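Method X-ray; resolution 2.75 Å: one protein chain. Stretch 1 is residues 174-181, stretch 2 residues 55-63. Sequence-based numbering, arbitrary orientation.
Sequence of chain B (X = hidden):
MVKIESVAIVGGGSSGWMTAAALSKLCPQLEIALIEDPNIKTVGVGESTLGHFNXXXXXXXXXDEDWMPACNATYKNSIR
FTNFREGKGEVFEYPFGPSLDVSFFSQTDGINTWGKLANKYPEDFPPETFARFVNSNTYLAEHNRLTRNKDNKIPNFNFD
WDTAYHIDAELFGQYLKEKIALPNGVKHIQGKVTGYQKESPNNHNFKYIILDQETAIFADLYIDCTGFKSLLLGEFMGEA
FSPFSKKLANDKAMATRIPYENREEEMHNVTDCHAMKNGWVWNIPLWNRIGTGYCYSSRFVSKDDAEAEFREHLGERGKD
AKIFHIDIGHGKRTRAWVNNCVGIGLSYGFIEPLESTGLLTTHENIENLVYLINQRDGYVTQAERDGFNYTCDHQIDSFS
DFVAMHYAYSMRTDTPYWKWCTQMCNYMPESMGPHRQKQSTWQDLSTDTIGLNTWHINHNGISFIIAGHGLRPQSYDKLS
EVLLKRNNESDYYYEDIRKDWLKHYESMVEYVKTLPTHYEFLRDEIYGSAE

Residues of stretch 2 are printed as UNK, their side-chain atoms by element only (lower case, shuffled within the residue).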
# COMPACT_ATOMS: atom_id res chain seq x y z
N GLN B 174 41.65 7.23 10.28
CA GLN B 174 42.82 7.77 11.02
C GLN B 174 42.55 9.24 11.37
O GLN B 174 42.98 9.66 12.45
CB GLN B 174 44.11 7.59 10.21
CG GLN B 174 44.58 6.15 10.17
CD GLN B 174 44.75 5.59 11.56
OE1 GLN B 174 43.88 4.89 12.07
NE2 GLN B 174 45.85 5.93 12.20
N TYR B 175 41.85 9.98 10.52
CA TYR B 175 41.53 11.41 10.76
C TYR B 175 40.53 11.49 11.92
O TYR B 175 40.82 12.21 12.92
CB TYR B 175 41.02 12.08 9.50
CG TYR B 175 40.81 13.56 9.64
CD1 TYR B 175 41.85 14.46 9.51
CD2 TYR B 175 39.55 14.07 9.93
CE1 TYR B 175 41.65 15.82 9.66
CE2 TYR B 175 39.33 15.43 10.08
CZ TYR B 175 40.38 16.31 9.93
OH TYR B 175 40.16 17.64 10.06
N LEU B 176 39.41 10.77 11.81
CA LEU B 176 38.34 10.74 12.83
C LEU B 176 38.94 10.34 14.18
O LEU B 176 38.54 10.91 15.19
CB LEU B 176 37.26 9.76 12.37
CG LEU B 176 36.45 10.20 11.14
CD1 LEU B 176 35.31 9.24 10.88
CD2 LEU B 176 35.92 11.61 11.32
N LYS B 177 39.88 9.41 14.17
CA LYS B 177 40.62 8.90 15.36
C LYS B 177 41.34 10.07 16.07
O LYS B 177 41.04 10.30 17.26
CB LYS B 177 41.62 7.83 14.93
CG LYS B 177 42.43 7.20 16.06
CD LYS B 177 43.38 6.13 15.57
CE LYS B 177 44.81 6.61 15.50
NZ LYS B 177 45.73 5.46 15.64
N GLU B 178 42.23 10.76 15.35
CA GLU B 178 43.15 11.76 15.93
C GLU B 178 42.39 13.04 16.30
O GLU B 178 42.73 13.63 17.36
CB GLU B 178 44.35 12.06 15.03
CG GLU B 178 44.17 12.07 13.52
CD GLU B 178 45.50 11.96 12.78
OE1 GLU B 178 46.37 12.83 13.03
OE2 GLU B 178 45.65 10.99 11.95
N LYS B 179 41.39 13.43 15.51
CA LYS B 179 40.73 14.76 15.60
C LYS B 179 39.46 14.72 16.46
O LYS B 179 39.18 15.73 17.11
CB LYS B 179 40.36 15.29 14.21
CG LYS B 179 41.52 15.48 13.25
CD LYS B 179 42.70 16.30 13.72
CE LYS B 179 43.97 15.87 13.02
NZ LYS B 179 45.06 16.87 13.16
N ILE B 180 38.70 13.63 16.44
CA ILE B 180 37.37 13.55 17.12
C ILE B 180 37.40 12.48 18.23
O ILE B 180 37.16 12.86 19.39
CB ILE B 180 36.23 13.32 16.10
CG1 ILE B 180 36.24 14.40 15.03
CG2 ILE B 180 34.88 13.22 16.81
CD1 ILE B 180 35.09 14.32 14.03
N ALA B 181 37.68 11.22 17.90
CA ALA B 181 37.47 10.07 18.80
C ALA B 181 38.39 10.17 20.03
O ALA B 181 37.87 10.24 21.16
CB ALA B 181 37.65 8.76 18.05
N UNK B 55 25.47 14.21 5.26
CA UNK B 55 24.74 14.27 6.55
C UNK B 55 25.69 13.86 7.69
O UNK B 55 25.69 14.54 8.73
c UNK B 55 20.79 12.20 8.97
c UNK B 55 22.62 13.36 7.77
c UNK B 55 23.53 13.31 6.56
n UNK B 55 19.80 11.11 8.80
c UNK B 55 21.97 12.03 8.05
N UNK B 56 26.45 12.78 7.49
CA UNK B 56 27.44 12.27 8.47
C UNK B 56 28.46 13.39 8.73
O UNK B 56 28.68 13.76 9.91
c UNK B 56 30.45 10.68 8.83
c UNK B 56 28.09 10.98 7.98
c UNK B 56 31.36 10.15 9.74
c UNK B 56 29.09 10.38 8.93
c UNK B 56 29.58 9.05 10.88
c UNK B 56 30.92 9.34 10.76
c UNK B 56 28.67 9.55 9.96
N UNK B 57 29.05 13.93 7.67
CA UNK B 57 30.08 15.00 7.78
C UNK B 57 29.51 16.20 8.54
O UNK B 57 30.20 16.72 9.45
c UNK B 57 31.54 14.64 4.20
c UNK B 57 31.42 14.33 5.69
c UNK B 57 32.79 14.24 6.36
c UNK B 57 30.56 15.38 6.38
N UNK B 58 28.28 16.60 8.21
CA UNK B 58 27.59 17.78 8.80
C UNK B 58 27.33 17.52 10.30
O UNK B 58 27.56 18.44 11.10
c UNK B 58 26.65 19.06 6.82
n UNK B 58 26.67 20.44 6.97
c UNK B 58 26.97 21.01 5.82
n UNK B 58 27.15 20.05 4.92
c UNK B 58 26.35 18.14 7.96
c UNK B 58 26.96 18.83 5.52
N UNK B 59 26.93 16.29 10.65
CA UNK B 59 26.67 15.86 12.06
C UNK B 59 27.97 15.94 12.88
O UNK B 59 27.86 16.19 14.09
c UNK B 59 26.11 14.43 12.08
c UNK B 59 24.32 12.83 11.40
c UNK B 59 24.63 14.28 11.74
c UNK B 59 23.77 14.76 12.90
N UNK B 60 29.13 15.74 12.25
CA UNK B 60 30.45 15.76 12.94
C UNK B 60 31.15 17.11 12.77
O UNK B 60 32.29 17.22 13.27
c UNK B 60 30.87 13.21 12.71
c UNK B 60 30.46 13.06 14.17
c UNK B 60 31.96 12.21 12.39
c UNK B 60 31.34 14.63 12.39
N UNK B 61 30.52 18.08 12.08
CA UNK B 61 31.01 19.47 11.86
C UNK B 61 32.29 19.48 11.03
O UNK B 61 33.08 20.42 11.19
o UNK B 61 29.12 21.21 13.32
o UNK B 61 30.00 20.31 15.18
c UNK B 61 30.03 20.60 13.95
c UNK B 61 31.28 20.19 13.18
N UNK B 62 32.49 18.49 10.15
CA UNK B 62 33.74 18.33 9.36
C UNK B 62 33.65 19.23 8.12
O UNK B 62 32.79 18.96 7.29
c UNK B 62 33.90 16.86 8.97
c UNK B 62 34.05 14.49 9.76
c UNK B 62 34.33 15.94 10.11
c UNK B 62 35.79 16.12 10.45
N UNK B 63 34.54 20.22 8.02
CA UNK B 63 34.68 21.12 6.84
C UNK B 63 35.61 20.45 5.81
O UNK B 63 36.68 19.94 6.22
c UNK B 63 33.01 23.19 8.27
c UNK B 63 32.31 23.75 9.51
c UNK B 63 35.24 22.49 7.25
c UNK B 63 34.52 23.24 8.35
n UNK B 63 31.08 22.99 9.86

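Position 55 carries five side-chain atoms, four carbons in a row ending in a nitrogen, with every chi angle near t. An unbranched chain with a terminal nitrogen is lysine, so this is Lys-55. It is out of reach of stretch 1, and its NZ is hydrogen-bonded elsewhere in the structure.

Position 56 has seven carbons, one leading into a six-membered ring without a heteroatom or a substituent, which identifies Phe-56. Its CA-to-CB bond points sideways, yet chi1 at t carries the ring nearer, until CE2 lies 4.2 Å from Leu-176 CD1. That methyl sits at the ring edge, near its plane, so the contact is not one with the ring face.

Position 57 shows four carbons forked at the second, with chi1 at m and chi2 at t. The fork beyond CB rather than at it gives leucine, Leu-57. Its side chain makes no contact across the stretches.

At position 58 one carbon leads into a five-membered ring of three carbons and two nitrogens. Such an imidazole is histidine, and His-58 is out of reach of stretch 1.

Position 59 again has four carbons forked at the second and is Leu-59. It is buried, but stretch 1 covers none of it and lies out of reach. Its backbone N bonds to Lys-55 O at 2.9 Å, a regular helical turn.

Position 60 repeats the forked set of four carbons, now with CA-to-CB toward stretch 1. Its CB lies 4.1 Å from Ile-180 CD1, and one terminal methyl touches Leu-176. This is Leu-60, and the methyl is CD1, 4.1 Å from Leu-176 CD2.

Position 61 has two carbons, the second bearing two oxygens: a carboxylate one carbon beyond CB, hence Asp-61. Its phi of 64° marks the exit from the helix. The bonds from Asp-61 N to His-58 O (3.1 Å) and from 62 N to Leu-57 O (3.0 Å) close a Schellman motif.

Position 62 has four carbons forked at the second, with CA-to-CB toward stretch 1; they meet Tyr-175, Leu-176 and Ile-180. It is Leu-62. Its CD2 lies 3.6 Å from Tyr-175 CE2, at the ring edge, and 4.1 Å from Ile-180 CD1, while CD1 is 3.8 Å from Leu-176 CD2.

Position 63 has four carbons in a row ending in nitrogen, so it is Lys-63. Its side-chain end leads away from stretch 1, and the residue occupies the N-cap position before another helix.

The contact is entirely apolar: no hydrogen bond crosses it, and the two sides together bury 224 Å². Tyr-175, Leu-176 and Ile-180 bring their side chains to stretch 2 from one helix, which includes a wider pi-type turn at 177-181. Leu-60 and Leu-62, one before and one after Asp-61 in the Schellman motif, both have CA-to-CB toward stretch 1. Leu-62 has the largest covered area, 55 Å², and touches all three partners, while Phe-56 adds a ring edge beside Leu-176.

Stretch 2, residues 55-63: KFLHLLDLK
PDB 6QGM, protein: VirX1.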